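Long-range contact in glyoxylate-induced Protein (Pseudomonas aeruginosa, PDB 1SQ4), which is of uncertain function but is a double-domain member of the cupin superfamily and may act as a ureidoglycine aminohydrolase: residues Pro170-Val182 / Val193-Ala207. Sequence-based numbering, arbitrary orientation.
With SCN (thiocyanate ion), chain D.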
loop_
_atom_site.group_PDB
_atom_site.type_symbol
_atom_site.label_atom_id
_atom_site.label_comp_id
_atom_site.label_asym_id
_atom_site.label_seq_id
_atom_site.Cartn_x
_atom_site.Cartn_y
_atom_site.Cartn_z
ATOM N N PRO A 170 14.832 13.531 33.354
ATOM C CA PRO A 170 16.056 12.872 33.828
ATOM C C PRO A 170 16.836 12.082 32.767
ATOM O O PRO A 170 17.044 10.882 32.917
ATOM C CB PRO A 170 15.539 11.972 34.949
ATOM C CG PRO A 170 14.173 11.596 34.457
ATOM C CD PRO A 170 13.639 12.922 33.968
ATOM N N ASP A 171 17.273 12.754 31.706
ATOM C CA ASP A 171 18.031 12.096 30.644
ATOM C C ASP A 171 18.451 13.079 29.555
ATOM O O ASP A 171 18.448 14.290 29.765
ATOM C CB ASP A 171 17.210 10.949 30.025
ATOM C CG ASP A 171 15.786 11.365 29.649
ATOM O OD1 ASP A 171 14.943 11.545 30.561
ATOM O OD2 ASP A 171 15.512 11.508 28.436
ATOM N N THR A 172 18.822 12.545 28.397
ATOM C CA THR A 172 19.241 13.355 27.251
ATOM C C THR A 172 20.028 14.614 27.628
ATOM O O THR A 172 19.872 15.673 27.012
ATOM C CB THR A 172 18.022 13.776 26.391
ATOM O OG1 THR A 172 18.480 14.420 25.192
ATOM C CG2 THR A 172 17.112 14.730 27.171
ATOM N N GLU A 173 20.877 14.488 28.640
ATOM C CA GLU A 173 21.709 15.596 29.093
ATOM C C GLU A 173 20.923 16.885 29.348
ATOM O O GLU A 173 21.409 17.980 29.063
ATOM C CB GLU A 173 22.818 15.872 28.069
ATOM C CG GLU A 173 23.754 14.694 27.784
ATOM C CD GLU A 173 23.355 13.884 26.549
ATOM O OE1 GLU A 173 22.269 13.258 26.553
ATOM O OE2 GLU A 173 24.139 13.873 25.570
ATOM N N GLY A 174 19.713 16.753 29.882
ATOM C CA GLY A 174 18.897 17.924 30.166
ATOM C C GLY A 174 18.475 18.735 28.948
ATOM O O GLY A 174 18.228 19.939 29.060
ATOM N N ARG A 175 18.392 18.079 27.791
ATOM C CA ARG A 175 17.991 18.717 26.533
ATOM C C ARG A 175 16.479 18.594 26.315
ATOM O O ARG A 175 15.963 18.963 25.260
ATOM C CB ARG A 175 18.699 18.050 25.346
ATOM C CG ARG A 175 19.996 18.692 24.862
ATOM C CD ARG A 175 21.086 18.736 25.931
ATOM N NE ARG A 175 22.404 18.963 25.335
ATOM C CZ ARG A 175 22.753 20.048 24.646
ATOM N NH1 ARG A 175 21.885 21.037 24.460
ATOM N NH2 ARG A 175 23.968 20.125 24.111
ATOM N N TRP A 176 15.772 18.069 27.306
ATOM C CA TRP A 176 14.337 17.875 27.194
ATOM C C TRP A 176 13.726 18.145 28.562
ATOM O O TRP A 176 14.194 17.624 29.571
ATOM C CB TRP A 176 14.080 16.439 26.724
ATOM C CG TRP A 176 12.657 16.075 26.524
ATOM C CD1 TRP A 176 11.664 16.881 26.056
ATOM C CD2 TRP A 176 12.057 14.799 26.768
ATOM N NE1 TRP A 176 10.477 16.188 25.998
ATOM C CE2 TRP A 176 10.690 14.908 26.430
ATOM C CE3 TRP A 176 12.539 13.574 27.241
ATOM C CZ2 TRP A 176 9.799 13.839 26.551
ATOM C CZ3 TRP A 176 11.650 12.508 27.361
ATOM C CH2 TRP A 176 10.298 12.650 27.019
ATOM N N SER A 177 12.690 18.975 28.600
ATOM C CA SER A 177 12.045 19.328 29.856
ATOM C C SER A 177 10.571 19.589 29.621
ATOM O O SER A 177 10.119 19.604 28.482
ATOM C CB SER A 177 12.689 20.583 30.421
ATOM O OG SER A 177 12.529 21.653 29.503
ATOM N N THR A 178 9.831 19.828 30.698
ATOM C CA THR A 178 8.403 20.075 30.597
ATOM C C THR A 178 7.975 21.140 31.599
ATOM O O THR A 178 8.421 21.133 32.750
ATOM C CB THR A 178 7.603 18.791 30.910
ATOM O OG1 THR A 178 8.015 17.743 30.030
ATOM C CG2 THR A 178 6.117 19.030 30.747
ATOM N N THR A 179 7.114 22.059 31.173
ATOM C CA THR A 179 6.629 23.076 32.084
ATOM C C THR A 179 5.186 22.740 32.426
ATOM O O THR A 179 4.344 22.627 31.543
ATOM C CB THR A 179 6.694 24.470 31.464
ATOM O OG1 THR A 179 5.374 25.030 31.408
ATOM C CG2 THR A 179 7.290 24.401 30.073
ATOM N N ARG A 180 4.911 22.569 33.715
ATOM C CA ARG A 180 3.580 22.202 34.192
ATOM C C ARG A 180 2.939 23.317 34.999
ATOM O O ARG A 180 3.629 24.152 35.586
ATOM C CB ARG A 180 3.683 20.936 35.038
ATOM C CG ARG A 180 4.270 19.775 34.272
ATOM C CD ARG A 180 4.597 18.606 35.171
ATOM N NE ARG A 180 5.138 17.495 34.393
ATOM C CZ ARG A 180 5.774 16.453 34.914
ATOM N NH1 ARG A 180 5.954 16.370 36.227
ATOM N NH2 ARG A 180 6.239 15.499 34.121
ATOM N N PHE A 181 1.613 23.316 35.041
ATOM C CA PHE A 181 0.884 24.355 35.749
ATOM C C PHE A 181 0.050 23.798 36.884
ATOM O O PHE A 181 -0.677 24.529 37.559
ATOM C CB PHE A 181 -0.020 25.083 34.764
ATOM C CG PHE A 181 0.704 25.601 33.566
ATOM C CD1 PHE A 181 1.084 26.936 33.493
ATOM C CD2 PHE A 181 1.046 24.743 32.524
ATOM C CE1 PHE A 181 1.794 27.416 32.404
ATOM C CE2 PHE A 181 1.756 25.209 31.430
ATOM C CZ PHE A 181 2.134 26.551 31.367
ATOM N N VAL A 182 0.169 22.497 37.093
ATOM C CA VAL A 182 -0.582 21.829 38.133
ATOM C C VAL A 182 0.229 20.710 38.755
ATOM O O VAL A 182 0.983 20.024 38.077
ATOM C CB VAL A 182 -1.882 21.243 37.570
ATOM C CG1 VAL A 182 -2.442 20.205 38.513
ATOM C CG2 VAL A 182 -2.893 22.355 37.368
ATOM N N VAL A 193 -2.496 20.763 30.701
ATOM C CA VAL A 193 -2.155 21.488 29.489
ATOM C C VAL A 193 -0.774 22.039 29.821
ATOM O O VAL A 193 -0.650 23.033 30.539
ATOM C CB VAL A 193 -3.137 22.664 29.225
ATOM C CG1 VAL A 193 -2.798 23.344 27.915
ATOM C CG2 VAL A 193 -4.564 22.162 29.180
ATOM N N ASN A 194 0.268 21.369 29.337
ATOM C CA ASN A 194 1.647 21.803 29.597
ATOM C C ASN A 194 2.329 22.189 28.293
ATOM O O ASN A 194 1.701 22.214 27.241
ATOM C CB ASN A 194 2.472 20.685 30.241
ATOM C CG ASN A 194 1.717 19.945 31.329
ATOM O OD1 ASN A 194 1.229 20.548 32.295
ATOM N ND2 ASN A 194 1.630 18.623 31.189
ATOM N N ILE A 195 3.616 22.501 28.383
ATOM C CA ILE A 195 4.410 22.841 27.219
ATOM C C ILE A 195 5.665 21.990 27.284
ATOM O O ILE A 195 6.400 22.030 28.271
ATOM C CB ILE A 195 4.824 24.308 27.204
ATOM C CG1 ILE A 195 3.594 25.192 27.344
ATOM C CG2 ILE A 195 5.553 24.625 25.883
ATOM C CD1 ILE A 195 3.911 26.670 27.333
ATOM N N VAL A 196 5.895 21.199 26.242
ATOM C CA VAL A 196 7.063 20.338 26.192
ATOM C C VAL A 196 8.193 21.127 25.529
ATOM O O VAL A 196 8.016 21.681 24.450
ATOM C CB VAL A 196 6.752 19.075 25.392
ATOM C CG1 VAL A 196 7.928 18.115 25.444
ATOM C CG2 VAL A 196 5.499 18.433 25.941
ATOM N N ASN A 197 9.344 21.182 26.190
ATOM C CA ASN A 197 10.491 21.912 25.680
ATOM C C ASN A 197 11.645 21.019 25.243
ATOM O O ASN A 197 12.139 20.199 26.022
ATOM C CB ASN A 197 11.016 22.862 26.742
ATOM C CG ASN A 197 9.923 23.542 27.497
ATOM O OD1 ASN A 197 9.077 24.219 26.918
ATOM N ND2 ASN A 197 9.927 23.366 28.806
ATOM N N PHE A 198 12.075 21.207 23.999
ATOM C CA PHE A 198 13.189 20.458 23.429
ATOM C C PHE A 198 14.323 21.409 23.052
ATOM O O PHE A 198 14.149 22.309 22.224
ATOM C CB PHE A 198 12.771 19.701 22.167
ATOM C CG PHE A 198 11.914 18.498 22.423
ATOM C CD1 PHE A 198 10.527 18.608 22.471
ATOM C CD2 PHE A 198 12.492 17.250 22.605
ATOM C CE1 PHE A 198 9.727 17.485 22.687
ATOM C CE2 PHE A 198 11.706 16.119 22.823
ATOM C CZ PHE A 198 10.321 16.240 22.865
ATOM N N GLU A 199 15.484 21.205 23.663
ATOM C CA GLU A 199 16.659 22.010 23.368
ATOM C C GLU A 199 17.188 21.532 22.024
ATOM O O GLU A 199 16.944 20.396 21.626
ATOM C CB GLU A 199 17.728 21.809 24.442
ATOM C CG GLU A 199 17.459 22.559 25.721
ATOM C CD GLU A 199 17.556 24.062 25.529
ATOM O OE1 GLU A 199 18.659 24.547 25.193
ATOM O OE2 GLU A 199 16.533 24.758 25.706
ATOM N N PRO A 200 17.930 22.390 21.309
ATOM C CA PRO A 200 18.488 22.037 20.000
ATOM C C PRO A 200 19.483 20.890 20.080
ATOM O O PRO A 200 20.202 20.607 19.123
ATOM C CB PRO A 200 19.136 23.341 19.544
ATOM C CG PRO A 200 19.562 23.964 20.830
ATOM C CD PRO A 200 18.369 23.736 21.720
ATOM N N GLY A 201 19.502 20.223 21.229
ATOM C CA GLY A 201 20.418 19.122 21.443
ATOM C C GLY A 201 20.368 18.000 20.424
ATOM O O GLY A 201 20.422 18.224 19.211
ATOM N N GLY A 202 20.260 16.779 20.938
ATOM C CA GLY A 202 20.235 15.613 20.080
ATOM C C GLY A 202 18.887 14.949 19.887
ATOM O O GLY A 202 17.839 15.603 19.821
ATOM N N VAL A 203 18.932 13.625 19.802
ATOM C CA VAL A 203 17.748 12.821 19.581
ATOM C C VAL A 203 16.980 12.497 20.853
ATOM O O VAL A 203 17.513 12.579 21.963
ATOM C CB VAL A 203 18.117 11.487 18.904
ATOM C CG1 VAL A 203 16.897 10.900 18.200
ATOM C CG2 VAL A 203 19.270 11.703 17.933
ATOM N N ILE A 204 15.712 12.135 20.670
ATOM C CA ILE A 204 14.839 11.753 21.763
ATOM C C ILE A 204 14.038 10.543 21.313
ATOM O O ILE A 204 12.917 10.670 20.829
ATOM C CB ILE A 204 13.856 12.855 22.136
ATOM C CG1 ILE A 204 14.608 14.132 22.497
ATOM C CG2 ILE A 204 12.993 12.386 23.284
ATOM C CD1 ILE A 204 15.092 14.905 21.282
ATOM N N PRO A 205 14.613 9.347 21.471
ATOM C CA PRO A 205 13.986 8.083 21.088
ATOM C C PRO A 205 12.624 7.824 21.706
ATOM O O PRO A 205 11.803 7.132 21.116
ATOM C CB PRO A 205 15.028 7.051 21.498
ATOM C CG PRO A 205 15.723 7.713 22.640
ATOM C CD PRO A 205 15.904 9.102 22.135
ATOM N N PHE A 206 12.379 8.358 22.893
ATOM C CA PHE A 206 11.081 8.166 23.531
ATOM C C PHE A 206 10.560 9.511 24.026
ATOM O O PHE A 206 10.888 9.952 25.130
ATOM C CB PHE A 206 11.181 7.174 24.693
ATOM C CG PHE A 206 11.667 5.806 24.287
ATOM C CD1 PHE A 206 13.028 5.551 24.132
ATOM C CD2 PHE A 206 10.762 4.769 24.050
ATOM C CE1 PHE A 206 13.482 4.284 23.747
ATOM C CE2 PHE A 206 11.205 3.500 23.665
ATOM C CZ PHE A 206 12.567 3.258 23.513
ATOM N N ALA A 207 9.752 10.166 23.202
ATOM C CA ALA A 207 9.221 11.471 23.562
ATOM C C ALA A 207 7.761 11.419 23.974
ATOM O O ALA A 207 7.130 12.460 24.195
ATOM C CB ALA A 207 9.405 12.443 22.406
HETATM S S SCN D . 3.698 16.493 29.296
HETATM C C SCN D . 4.399 15.658 30.590
HETATM N N SCN D . 4.898 15.100 31.444
#
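Trp176 and Phe198, a non-hydrogen-bonded pair on neighbouring antiparallel strands, illustrate how paired strands stack aromatic rings on one face of a sheet. The five-membered ring of Trp176 lies on Phe198 in an offset stack, centroids 4.1 Å apart and planes 16° from parallel. Farther out over the same indole, Ile204 sets CG2 above the six-membered ring, 4.3 Å from its centroid, a CH-pi contact. Val196 CG1 meets the indole edge at NE1. With CG anti to the backbone N (chi1 -179°), Trp176 brings CH2 to 3.3 Å from Phe206 O and against Ala207 CA.

Outward from this layer the backbones are laced in regular antiparallel fashion: Ser177 and Asn197 exchange both N-H...O bonds, as do Thr179 and Ile195, and Glu199 N adds one to Arg175 O at 2.8 Å. On the other face of the sheet, Asn197 ND2 donates to Ser177 OG at 3.2 Å, the hydroxyl lying in the amide plane, while Asn197 OD1 takes a bond from Arg259. At the far end a thiocyanate, probably from the crystallisation liquor, sits between Arg180, whose NH2 donates to its N (3.0 Å), and Asn194, whose ND2 lies 3.5 Å from its S. Strands 176-179 and 191-198 thus form a beta hairpin in the sheet of the C-terminal cupin barrel.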